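Local coordinates for actin-related protein 8 (Homo sapiens, PDB 4FO0) that binds ATP as an actin-related subunit of the INO80 chromatin remodeling complex, has low basal ATPase activity and cannot polymerize, at residues Thr26-Arg31 with Pro550-Trp555; Val19-Ser24 with Ile202-Asp207; Ile40-Ala45 with Glu178-His183. All coordinates share one frame; numbering follows the deposited sequence.

How the contacts relate
All three contacts are buried and tie elements to one mixed sheet of the actin fold, yet they differ in chemistry. Contacts 1 and 2, with centres about 8 Å apart, share the hairpin of neighbouring strands 17-21 and 26-31, and both reach ATP. Contact 1 sets a helix start against that hairpin through an arginine pair and an indole; contact 2 is a parallel strand pair held by backbone hydrogen bonds and apolar side chains. Contact 3 lies further from the centre of the chain and does not touch the nucleotide. There helix 170-187 meets strand 38-47 through isoleucines and one buried indole-imidazole bond. L27 of contact 1 and P22 of contact 2 both pack on W181.

Contact 1. Residues Thr26-Arg31 with Pro550-Trp555; sequences TLRIGR and PRLIAW. With ATP (adenosine-5'-triphosphate), chain C.
R28 meets both R551 and L552 with the outer half of its side chain, which bends at chi3 (-87°), about CG-CD, after CG has been set beside its own backbone N, anti to the carbonyl carbon. CD touches L552 CD2 at 3.5 Å, the two side chains crossing at about a right angle. Beyond the bend the guanidinium lies between two groups: R551 O sits over one of its faces, 3.6 Å from R28 NE, and T26 CG2 is over the opposite face. The R551 side chain crosses that of R28 nearly perpendicularly, with the guanidinium planes 49° apart and R551 CB 3.6 Å from R28 NH1. Two like charges close together would be costly alone, but the phosphates and D549, which forms a salt bridge with R551 NE, probably offset them. R28 NH2 donates to ATP O1A at the edge of the guanidinium; the modelled length is implausibly short and should be treated as doubtful. T26 N bonds to ATP O1B at 3.0 Å. This is the nucleotide cleft of the actin fold, where the hairpin of strands 17-21 and 26-31 contributes to the phosphate site and the chain leading into helix 553-563 closes in from the far end of the sequence. Further along the strand, W555 has CG anti to the backbone N (chi1 -178°), and the indole reaches the backbone from R28 to R31: CD1 is 3.5 Å from R28 O, while CH2 comes equally near R31 O, which lies close to the ring plane. Between them, CZ2 is 3.9 Å from G30 CA, where the strand presents no side chain to the indole. W555 NE1 donates to V19 O on the adjoining strand.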
loop_
_atom_site.group_PDB
_atom_site.type_symbol
_atom_site.label_atom_id
_atom_site.label_comp_id
_atom_site.label_asym_id
_atom_site.label_seq_id
_atom_site.Cartn_x
_atom_site.Cartn_y
_atom_site.Cartn_z
ATOM N N THR A 26 6.071 -1.368 -1.700
ATOM C CA THR A 26 6.862 -2.415 -1.058
ATOM C C THR A 26 6.616 -3.787 -1.649
ATOM O O THR A 26 5.476 -4.224 -1.752
ATOM C CB THR A 26 6.598 -2.492 0.445
ATOM O OG1 THR A 26 6.868 -1.217 1.041
ATOM C CG2 THR A 26 7.488 -3.554 1.081
ATOM N N LEU A 27 7.696 -4.450 -2.054
ATOM C CA LEU A 27 7.645 -5.862 -2.369
ATOM C C LEU A 27 7.790 -6.687 -1.075
ATOM O O LEU A 27 8.656 -6.430 -0.235
ATOM C CB LEU A 27 8.756 -6.223 -3.353
ATOM C CG LEU A 27 9.013 -7.731 -3.504
ATOM C CD1 LEU A 27 7.800 -8.461 -4.089
ATOM C CD2 LEU A 27 10.248 -7.974 -4.353
ATOM N N ARG A 28 6.923 -7.657 -0.889
ATOM C CA ARG A 28 7.081 -8.556 0.246
ATOM C C ARG A 28 7.332 -9.948 -0.295
ATOM O O ARG A 28 6.529 -10.496 -1.063
ATOM C CB ARG A 28 5.886 -8.465 1.212
ATOM C CG ARG A 28 6.097 -7.323 2.202
ATOM C CD ARG A 28 4.850 -6.842 2.900
ATOM N NE ARG A 28 4.145 -5.826 2.128
ATOM C CZ ARG A 28 4.103 -4.524 2.419
ATOM N NH1 ARG A 28 4.729 -4.033 3.484
ATOM N NH2 ARG A 28 3.411 -3.706 1.635
ATOM N N ILE A 29 8.486 -10.496 0.056
ATOM C CA ILE A 29 8.919 -11.742 -0.563
ATOM C C ILE A 29 9.667 -12.633 0.433
ATOM O O ILE A 29 10.400 -12.134 1.288
ATOM C CB ILE A 29 9.780 -11.444 -1.808
ATOM C CG1 ILE A 29 10.168 -12.726 -2.527
ATOM C CG2 ILE A 29 11.034 -10.644 -1.437
ATOM C CD1 ILE A 29 10.739 -12.481 -3.904
ATOM N N GLY A 30 9.462 -13.945 0.342
ATOM C CA GLY A 30 10.122 -14.876 1.248
ATOM C C GLY A 30 9.746 -16.320 1.000
ATOM O O GLY A 30 8.865 -16.601 0.188
ATOM N N ARG A 31 10.421 -17.242 1.683
ATOM C CA ARG A 31 10.024 -18.653 1.663
ATOM C C ARG A 31 8.746 -18.822 2.468
ATOM O O ARG A 31 8.527 -18.125 3.472
ATOM C CB ARG A 31 11.094 -19.538 2.294
ATOM C CG ARG A 31 12.437 -19.505 1.630
ATOM C CD ARG A 31 13.459 -20.186 2.506
ATOM N NE ARG A 31 14.824 -19.874 2.083
ATOM C CZ ARG A 31 15.561 -20.647 1.291
ATOM N NH1 ARG A 31 15.071 -21.791 0.814
ATOM N NH2 ARG A 31 16.793 -20.276 0.967
ATOM N N PRO A 550 -0.589 -5.614 9.887
ATOM C CA PRO A 550 -1.573 -5.571 8.796
ATOM C C PRO A 550 -0.907 -5.621 7.419
ATOM O O PRO A 550 -1.492 -6.071 6.433
ATOM C CB PRO A 550 -2.262 -4.219 8.993
ATOM C CG PRO A 550 -2.006 -3.850 10.418
ATOM C CD PRO A 550 -0.717 -4.473 10.812
ATOM N N ARG A 551 0.327 -5.150 7.350
ATOM C CA ARG A 551 1.053 -5.198 6.094
ATOM C C ARG A 551 1.388 -6.602 5.647
ATOM O O ARG A 551 1.590 -6.830 4.460
ATOM C CB ARG A 551 2.315 -4.357 6.188
ATOM C CG ARG A 551 1.997 -2.883 6.166
ATOM C CD ARG A 551 3.145 -2.084 6.648
ATOM N NE ARG A 551 3.501 -2.484 7.996
ATOM C CZ ARG A 551 4.443 -1.893 8.708
ATOM N NH1 ARG A 551 5.122 -0.876 8.188
ATOM N NH2 ARG A 551 4.707 -2.321 9.929
ATOM N N LEU A 552 1.442 -7.545 6.587
ATOM C CA LEU A 552 1.907 -8.902 6.281
ATOM C C LEU A 552 0.827 -9.982 6.210
ATOM O O LEU A 552 1.126 -11.121 5.848
ATOM C CB LEU A 552 2.969 -9.328 7.280
ATOM C CG LEU A 552 4.109 -8.330 7.463
ATOM C CD1 LEU A 552 5.004 -8.777 8.606
ATOM C CD2 LEU A 552 4.904 -8.184 6.179
ATOM N N ILE A 553 -0.412 -9.632 6.553
ATOM C CA ILE A 553 -1.496 -10.601 6.585
ATOM C C ILE A 553 -1.644 -11.366 5.262
ATOM O O ILE A 553 -1.766 -12.599 5.253
ATOM C CB ILE A 553 -2.849 -9.945 6.945
ATOM C CG1 ILE A 553 -2.707 -9.064 8.183
ATOM C CG2 ILE A 553 -3.910 -11.008 7.175
ATOM C CD1 ILE A 553 -1.985 -9.742 9.307
ATOM N N ALA A 554 -1.644 -10.643 4.148
ATOM C CA ALA A 554 -1.869 -11.283 2.865
ATOM C C ALA A 554 -0.683 -12.173 2.500
ATOM O O ALA A 554 -0.846 -13.331 2.081
ATOM C CB ALA A 554 -2.120 -10.260 1.802
ATOM N N TRP A 555 0.518 -11.638 2.665
ATOM C CA TRP A 555 1.687 -12.446 2.400
ATOM C C TRP A 555 1.630 -13.722 3.260
ATOM O O TRP A 555 1.833 -14.823 2.762
ATOM C CB TRP A 555 2.992 -11.668 2.631
ATOM C CG TRP A 555 4.168 -12.518 2.305
ATOM C CD1 TRP A 555 4.804 -12.623 1.093
ATOM C CD2 TRP A 555 4.809 -13.453 3.177
ATOM N NE1 TRP A 555 5.812 -13.551 1.169
ATOM C CE2 TRP A 555 5.834 -14.078 2.438
ATOM C CE3 TRP A 555 4.620 -13.820 4.514
ATOM C CZ2 TRP A 555 6.672 -15.041 2.998
ATOM C CZ3 TRP A 555 5.445 -14.778 5.064
ATOM C CH2 TRP A 555 6.460 -15.377 4.312
HETATM P PG ATP C . -0.406 -0.683 -2.710
HETATM O O1G ATP C . -1.100 -1.759 -1.921
HETATM O O2G ATP C . 0.193 -1.130 -4.022
HETATM O O3G ATP C . -1.152 0.630 -2.816
HETATM P PB ATP C . 1.767 -1.267 -0.872
HETATM O O1B ATP C . 3.182 -0.842 -1.156
HETATM O O2B ATP C . 1.321 -2.722 -0.856
HETATM O O3B ATP C . 0.870 -0.322 -1.815
HETATM P PA ATP C . 1.580 -1.149 1.973
HETATM O O1A ATP C . 3.059 -1.405 2.112
HETATM O O2A ATP C . 0.555 -2.191 2.340
HETATM O O3A ATP C . 1.322 -0.572 0.505
HETATM O "O5'" ATP C . 1.259 0.165 2.821
HETATM C "C5'" ATP C . 2.095 1.293 2.616
HETATM C "C4'" ATP C . 1.458 2.482 3.291
HETATM O "O4'" ATP C . 1.310 2.165 4.667
HETATM C "C3'" ATP C . 2.317 3.733 3.220
HETATM O "O3'" ATP C . 1.521 4.839 2.781
HETATM C "C2'" ATP C . 2.770 3.949 4.643
HETATM O "O2'" ATP C . 2.937 5.320 4.972
HETATM C "C1'" ATP C . 1.612 3.347 5.398
HETATM N N9 ATP C . 1.971 3.101 6.802
HETATM C C8 ATP C . 2.892 2.234 7.246
HETATM N N7 ATP C . 2.972 2.274 8.597
HETATM C C5 ATP C . 2.086 3.180 9.027
HETATM C C6 ATP C . 1.675 3.714 10.334
HETATM N N6 ATP C . 2.255 3.243 11.467
HETATM N N1 ATP C . 0.708 4.670 10.345
HETATM C C2 ATP C . 0.135 5.135 9.218
HETATM N N3 ATP C . 0.476 4.693 7.989
HETATM C C4 ATP C . 1.425 3.733 7.836
#

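Contact 2. Residues Val19-Ser24 with Ile202-Asp207; sequences VIHPGS and ILLIPD. With ATP (adenosine-5'-triphosphate), chain C.
L204 lays its CD2 methyl over one face of the H21 imidazole, a CH-pi contact 3.6 Å from the ring centroid and 17° off its normal. The two side chains reach across neighbouring parallel strands, 17-21 and 200-205, in the mixed sheet of the actin fold. L204 CB points toward the other strand, CG sits beside the backbone N, and chi2 (58°) sets CD2 over the ring, toward its rim and nearest to H21 CG; the side chains cross obliquely. H21 NE2 is hydrogen-bonded to E235. V19 and I202 stand side by side, pointing the same way on one face of the sheet, and V19 CG2 touches I202 CB. On the face bearing I20 and L203, L203 CD1 packs on I20 CB and meets P22 CG at 4.1 Å, the proline ring and the leucine crossing at about a right angle. Between the two faces the strands are joined by I20 N to I202 O (2.8 Å) and L204 N to I20 O (3.0 Å), both nearly straight, so I20 is bonded through both its backbone polar groups. Past P22 the strand gives way to a loop at the gamma-phosphate, where S24 N and S24 OG both bond to ATP O2G, at 2.7 and 2.6 Å.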
loop_
_atom_site.group_PDB
_atom_site.type_symbol
_atom_site.label_atom_id
_atom_site.label_comp_id
_atom_site.label_asym_id
_atom_site.label_seq_id
_atom_site.Cartn_x
_atom_site.Cartn_y
_atom_site.Cartn_z
ATOM N N VAL A 19 7.017 -17.152 -1.755
ATOM C CA VAL A 19 5.770 -16.394 -1.777
ATOM C C VAL A 19 6.035 -14.928 -2.105
ATOM O O VAL A 19 6.836 -14.261 -1.439
ATOM C CB VAL A 19 4.997 -16.536 -0.459
ATOM C CG1 VAL A 19 3.755 -15.656 -0.458
ATOM C CG2 VAL A 19 4.615 -17.994 -0.246
ATOM N N ILE A 20 5.374 -14.441 -3.152
ATOM C CA ILE A 20 5.647 -13.100 -3.665
ATOM C C ILE A 20 4.434 -12.176 -3.650
ATOM O O ILE A 20 3.429 -12.419 -4.332
ATOM C CB ILE A 20 6.206 -13.155 -5.078
ATOM C CG1 ILE A 20 7.371 -14.142 -5.129
ATOM C CG2 ILE A 20 6.631 -11.753 -5.540
ATOM C CD1 ILE A 20 7.914 -14.377 -6.524
ATOM N N HIS A 21 4.538 -11.113 -2.864
ATOM C CA HIS A 21 3.469 -10.133 -2.784
ATOM C C HIS A 21 3.984 -8.762 -3.179
ATOM O O HIS A 21 4.545 -8.033 -2.358
ATOM C CB HIS A 21 2.913 -10.058 -1.376
ATOM C CG HIS A 21 1.666 -9.246 -1.277
ATOM N ND1 HIS A 21 1.130 -8.846 -0.069
ATOM C CD2 HIS A 21 0.844 -8.757 -2.236
ATOM C CE1 HIS A 21 0.028 -8.152 -0.291
ATOM N NE2 HIS A 21 -0.166 -8.078 -1.598
ATOM N N PRO A 22 3.790 -8.406 -4.445
ATOM C CA PRO A 22 4.204 -7.106 -4.989
ATOM C C PRO A 22 3.301 -5.992 -4.462
ATOM O O PRO A 22 2.154 -6.243 -4.115
ATOM C CB PRO A 22 3.982 -7.271 -6.494
ATOM C CG PRO A 22 3.627 -8.735 -6.707
ATOM C CD PRO A 22 3.054 -9.213 -5.427
ATOM N N GLY A 23 3.830 -4.778 -4.397
ATOM C CA GLY A 23 3.059 -3.605 -4.013
ATOM C C GLY A 23 3.576 -2.391 -4.772
ATOM O O GLY A 23 4.677 -2.418 -5.342
ATOM N N SER A 24 2.796 -1.321 -4.795
ATOM C CA SER A 24 3.239 -0.084 -5.433
ATOM C C SER A 24 4.551 0.401 -4.813
ATOM O O SER A 24 5.443 0.886 -5.508
ATOM C CB SER A 24 2.177 1.005 -5.278
ATOM O OG SER A 24 0.946 0.580 -5.831
ATOM N N ILE A 202 4.418 -18.879 -5.194
ATOM C CA ILE A 202 3.070 -18.379 -5.022
ATOM C C ILE A 202 3.056 -16.879 -5.288
ATOM O O ILE A 202 3.684 -16.105 -4.560
ATOM C CB ILE A 202 2.579 -18.625 -3.614
ATOM C CG1 ILE A 202 2.679 -20.127 -3.284
ATOM C CG2 ILE A 202 1.180 -18.039 -3.462
ATOM C CD1 ILE A 202 1.357 -20.799 -3.003
ATOM N N LEU A 203 2.348 -16.482 -6.339
ATOM C CA LEU A 203 2.222 -15.083 -6.712
ATOM C C LEU A 203 0.870 -14.489 -6.314
ATOM O O LEU A 203 -0.181 -14.911 -6.807
ATOM C CB LEU A 203 2.417 -14.910 -8.220
ATOM C CG LEU A 203 2.271 -13.477 -8.768
ATOM C CD1 LEU A 203 3.261 -12.519 -8.109
ATOM C CD2 LEU A 203 2.450 -13.429 -10.273
ATOM N N LEU A 204 0.898 -13.498 -5.432
ATOM C CA LEU A 204 -0.321 -12.789 -5.070
ATOM C C LEU A 204 -0.593 -11.696 -6.084
ATOM O O LEU A 204 0.319 -10.970 -6.485
ATOM C CB LEU A 204 -0.171 -12.147 -3.709
ATOM C CG LEU A 204 -0.579 -12.963 -2.501
ATOM C CD1 LEU A 204 0.196 -14.268 -2.445
ATOM C CD2 LEU A 204 -0.341 -12.108 -1.268
ATOM N N ILE A 205 -1.848 -11.569 -6.489
ATOM C CA ILE A 205 -2.223 -10.558 -7.457
ATOM C C ILE A 205 -3.400 -9.746 -6.939
ATOM O O ILE A 205 -4.118 -10.181 -6.042
ATOM C CB ILE A 205 -2.590 -11.179 -8.810
ATOM C CG1 ILE A 205 -3.889 -11.980 -8.706
ATOM C CG2 ILE A 205 -1.488 -12.059 -9.296
ATOM C CD1 ILE A 205 -4.371 -12.477 -10.031
ATOM N N PRO A 206 -3.606 -8.559 -7.513
ATOM C CA PRO A 206 -4.704 -7.697 -7.070
ATOM C C PRO A 206 -6.043 -8.406 -7.218
ATOM O O PRO A 206 -6.209 -9.290 -8.053
ATOM C CB PRO A 206 -4.649 -6.516 -8.042
ATOM C CG PRO A 206 -3.252 -6.560 -8.650
ATOM C CD PRO A 206 -2.884 -8.015 -8.679
ATOM N N ASP A 207 -6.994 -7.995 -6.396
ATOM C CA ASP A 207 -8.352 -8.506 -6.449
ATOM C C ASP A 207 -8.986 -8.294 -7.833
ATOM O O ASP A 207 -9.507 -9.233 -8.437
ATOM C CB ASP A 207 -9.161 -7.803 -5.365
ATOM C CG ASP A 207 -10.416 -8.539 -5.018
ATOM O OD1 ASP A 207 -10.377 -9.789 -5.012
ATOM O OD2 ASP A 207 -11.437 -7.867 -4.757
HETATM P PG ATP C . -0.406 -0.683 -2.710
HETATM O O1G ATP C . -1.100 -1.759 -1.921
HETATM O O2G ATP C . 0.193 -1.130 -4.022
HETATM O O3G ATP C . -1.152 0.630 -2.816
HETATM P PB ATP C . 1.767 -1.267 -0.872
HETATM O O1B ATP C . 3.182 -0.842 -1.156
HETATM O O2B ATP C . 1.321 -2.722 -0.856
HETATM O O3B ATP C . 0.870 -0.322 -1.815
HETATM P PA ATP C . 1.580 -1.149 1.973
HETATM O O1A ATP C . 3.059 -1.405 2.112
HETATM O O2A ATP C . 0.555 -2.191 2.340
HETATM O O3A ATP C . 1.322 -0.572 0.505
HETATM O "O5'" ATP C . 1.259 0.165 2.821
HETATM C "C5'" ATP C . 2.095 1.293 2.616
HETATM C "C4'" ATP C . 1.458 2.482 3.291
HETATM O "O4'" ATP C . 1.310 2.165 4.667
HETATM C "C3'" ATP C . 2.317 3.733 3.220
HETATM O "O3'" ATP C . 1.521 4.839 2.781
HETATM C "C2'" ATP C . 2.770 3.949 4.643
HETATM O "O2'" ATP C . 2.937 5.320 4.972
HETATM C "C1'" ATP C . 1.612 3.347 5.398
HETATM N N9 ATP C . 1.971 3.101 6.802
HETATM C C8 ATP C . 2.892 2.234 7.246
HETATM N N7 ATP C . 2.972 2.274 8.597
HETATM C C5 ATP C . 2.086 3.180 9.027
HETATM C C6 ATP C . 1.675 3.714 10.334
HETATM N N6 ATP C . 2.255 3.243 11.467
HETATM N N1 ATP C . 0.708 4.670 10.345
HETATM C C2 ATP C . 0.135 5.135 9.218
HETATM N N3 ATP C . 0.476 4.693 7.989
HETATM C C4 ATP C . 1.425 3.733 7.836
#

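Contact 3. Residues Ile40-Ala45 with Glu178-His183; sequences IPHVIA and EVIWSH
H42 has CG anti to its backbone N (chi1 -166°), while W181 has CG anti to its carbonyl carbon (chi1 -66°); the chi2 rotations then turn the rims of the two rings together. W181 NE1 donates to H42 NE2 at 3.1 Å, with an angle of 153° at the hydrogen. The donor lies in the imidazole plane, whereas H42 NE2 is somewhat tilted from the indole plane; neither ring covers the face of the other, and the imidazole centroid is 5.3 Å from that of the five-membered indole ring. Because H42 NE2 accepts this bond, a neutral imidazole would probably carry its proton on ND1. The bond joins two polar side-chain nitrogens of buried residues. An alanine at H42 would probably leave W181 NE1 without its acceptor, open a gap beside I180 CG2, and give the indole more freedom to turn.

I180 fills the space next to this pair. Its CG2 approaches H42 CD2 at 4.1 Å, the side chains crossing at about a right angle, and its CD1 lies against the backbone at V43 C (3.7 Å) and against I44 CB (3.8 Å). I44 also reaches the residue before I180: CG1 is anti to the backbone N, and CD1 lies 3.8 Å from V179 CG1, the side chains again nearly perpendicular. H42 is the centre of an inverse gamma turn, with a weak V43 N to P41 O bond, and this turn interrupts strand 38-47.

Helix 170-187 packs against this broken strand, which pairs with strands 26-31, 134-136 and 149-152 in the actin-fold sheet. Strand 134-136 adds to the same interface, Y134 touching I44 and V179 while V136 meets I180 and H183, and helix 211-225 brings M220 against W181.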
loop_
_atom_site.group_PDB
_atom_site.type_symbol
_atom_site.label_atom_id
_atom_site.label_comp_id
_atom_site.label_asym_id
_atom_site.label_seq_id
_atom_site.Cartn_x
_atom_site.Cartn_y
_atom_site.Cartn_z
ATOM N N ILE A 40 11.037 -5.002 0.660
ATOM C CA ILE A 40 11.918 -4.188 -0.162
ATOM C C ILE A 40 11.143 -3.065 -0.823
ATOM O O ILE A 40 10.031 -3.291 -1.329
ATOM C CB ILE A 40 12.559 -5.044 -1.281
ATOM C CG1 ILE A 40 13.480 -6.093 -0.674
ATOM C CG2 ILE A 40 13.306 -4.174 -2.277
ATOM C CD1 ILE A 40 12.734 -7.186 0.032
ATOM N N PRO A 41 11.718 -1.855 -0.822
ATOM C CA PRO A 41 11.164 -0.762 -1.642
ATOM C C PRO A 41 11.131 -1.249 -3.071
ATOM O O PRO A 41 12.156 -1.630 -3.620
ATOM C CB PRO A 41 12.193 0.364 -1.498
ATOM C CG PRO A 41 12.905 0.048 -0.179
ATOM C CD PRO A 41 12.908 -1.452 -0.056
ATOM N N HIS A 42 9.954 -1.268 -3.664
ATOM C CA HIS A 42 9.791 -1.889 -4.961
ATOM C C HIS A 42 10.150 -0.891 -6.058
ATOM O O HIS A 42 9.277 -0.349 -6.754
ATOM C CB HIS A 42 8.355 -2.353 -5.085
ATOM C CG HIS A 42 8.134 -3.284 -6.218
ATOM N ND1 HIS A 42 7.479 -2.907 -7.368
ATOM C CD2 HIS A 42 8.505 -4.570 -6.393
ATOM C CE1 HIS A 42 7.447 -3.930 -8.200
ATOM N NE2 HIS A 42 8.055 -4.953 -7.628
ATOM N N VAL A 43 11.448 -0.640 -6.189
ATOM C CA VAL A 43 11.962 0.457 -7.001
ATOM C C VAL A 43 13.346 0.105 -7.541
ATOM O O VAL A 43 14.064 -0.715 -6.959
ATOM C CB VAL A 43 12.080 1.743 -6.166
ATOM C CG1 VAL A 43 13.042 1.516 -5.003
ATOM C CG2 VAL A 43 12.528 2.944 -7.039
ATOM N N ILE A 44 13.715 0.720 -8.660
ATOM C CA ILE A 44 14.996 0.433 -9.283
ATOM C C ILE A 44 15.589 1.695 -9.902
ATOM O O ILE A 44 14.886 2.500 -10.519
ATOM C CB ILE A 44 14.887 -0.683 -10.359
ATOM C CG1 ILE A 44 16.237 -0.892 -11.042
ATOM C CG2 ILE A 44 13.875 -0.326 -11.417
ATOM C CD1 ILE A 44 16.288 -2.091 -11.944
ATOM N N ALA A 45 16.887 1.876 -9.710
ATOM C CA ALA A 45 17.606 2.963 -10.365
ATOM C C ALA A 45 18.437 2.397 -11.508
ATOM O O ALA A 45 19.187 1.436 -11.334
ATOM C CB ALA A 45 18.498 3.698 -9.376
ATOM N N GLU A 178 11.739 -8.161 -13.049
ATOM C CA GLU A 178 12.606 -9.320 -12.971
ATOM C C GLU A 178 13.904 -8.989 -12.256
ATOM O O GLU A 178 14.352 -9.731 -11.387
ATOM C CB GLU A 178 12.903 -9.887 -14.348
ATOM C CG GLU A 178 13.986 -10.948 -14.300
ATOM C CD GLU A 178 14.041 -11.802 -15.548
ATOM O OE1 GLU A 178 13.389 -11.434 -16.552
ATOM O OE2 GLU A 178 14.734 -12.847 -15.519
ATOM N N VAL A 179 14.511 -7.872 -12.617
ATOM C CA VAL A 179 15.722 -7.460 -11.934
ATOM C C VAL A 179 15.471 -7.241 -10.436
ATOM O O VAL A 179 16.236 -7.719 -9.595
ATOM C CB VAL A 179 16.334 -6.213 -12.573
ATOM C CG1 VAL A 179 17.494 -5.687 -11.733
ATOM C CG2 VAL A 179 16.800 -6.537 -13.978
ATOM N N ILE A 180 14.401 -6.529 -10.098
ATOM C CA ILE A 180 14.093 -6.291 -8.695
ATOM C C ILE A 180 13.820 -7.602 -7.938
ATOM O O ILE A 180 14.379 -7.833 -6.866
ATOM C CB ILE A 180 12.918 -5.319 -8.526
ATOM C CG1 ILE A 180 13.262 -3.947 -9.110
ATOM C CG2 ILE A 180 12.547 -5.165 -7.054
ATOM C CD1 ILE A 180 12.071 -2.989 -9.127
ATOM N N TRP A 181 12.975 -8.461 -8.497
ATOM C CA TRP A 181 12.645 -9.713 -7.836
ATOM C C TRP A 181 13.832 -10.655 -7.748
ATOM O O TRP A 181 14.033 -11.299 -6.729
ATOM C CB TRP A 181 11.459 -10.415 -8.503
ATOM C CG TRP A 181 10.203 -9.647 -8.345
ATOM C CD1 TRP A 181 10.077 -8.401 -7.801
ATOM C CD2 TRP A 181 8.885 -10.047 -8.744
ATOM N NE1 TRP A 181 8.769 -8.002 -7.834
ATOM C CE2 TRP A 181 8.014 -8.990 -8.412
ATOM C CE3 TRP A 181 8.359 -11.189 -9.355
ATOM C CZ2 TRP A 181 6.642 -9.045 -8.664
ATOM C CZ3 TRP A 181 7.001 -11.247 -9.598
ATOM C CH2 TRP A 181 6.155 -10.179 -9.257
ATOM N N SER A 182 14.622 -10.734 -8.809
ATOM C CA SER A 182 15.779 -11.614 -8.792
ATOM C C SER A 182 16.807 -11.157 -7.764
ATOM O O SER A 182 17.322 -11.963 -6.989
ATOM C CB SER A 182 16.387 -11.693 -10.176
ATOM O OG SER A 182 15.364 -12.030 -11.095
ATOM N N HIS A 183 17.095 -9.863 -7.748
ATOM C CA HIS A 183 17.997 -9.293 -6.752
ATOM C C HIS A 183 17.577 -9.657 -5.323
ATOM O O HIS A 183 18.418 -9.972 -4.484
ATOM C CB HIS A 183 18.078 -7.769 -6.920
ATOM C CG HIS A 183 18.882 -7.083 -5.862
ATOM N ND1 HIS A 183 20.260 -7.030 -5.892
ATOM C CD2 HIS A 183 18.502 -6.427 -4.737
ATOM C CE1 HIS A 183 20.693 -6.366 -4.832
ATOM N NE2 HIS A 183 19.647 -5.988 -4.116
#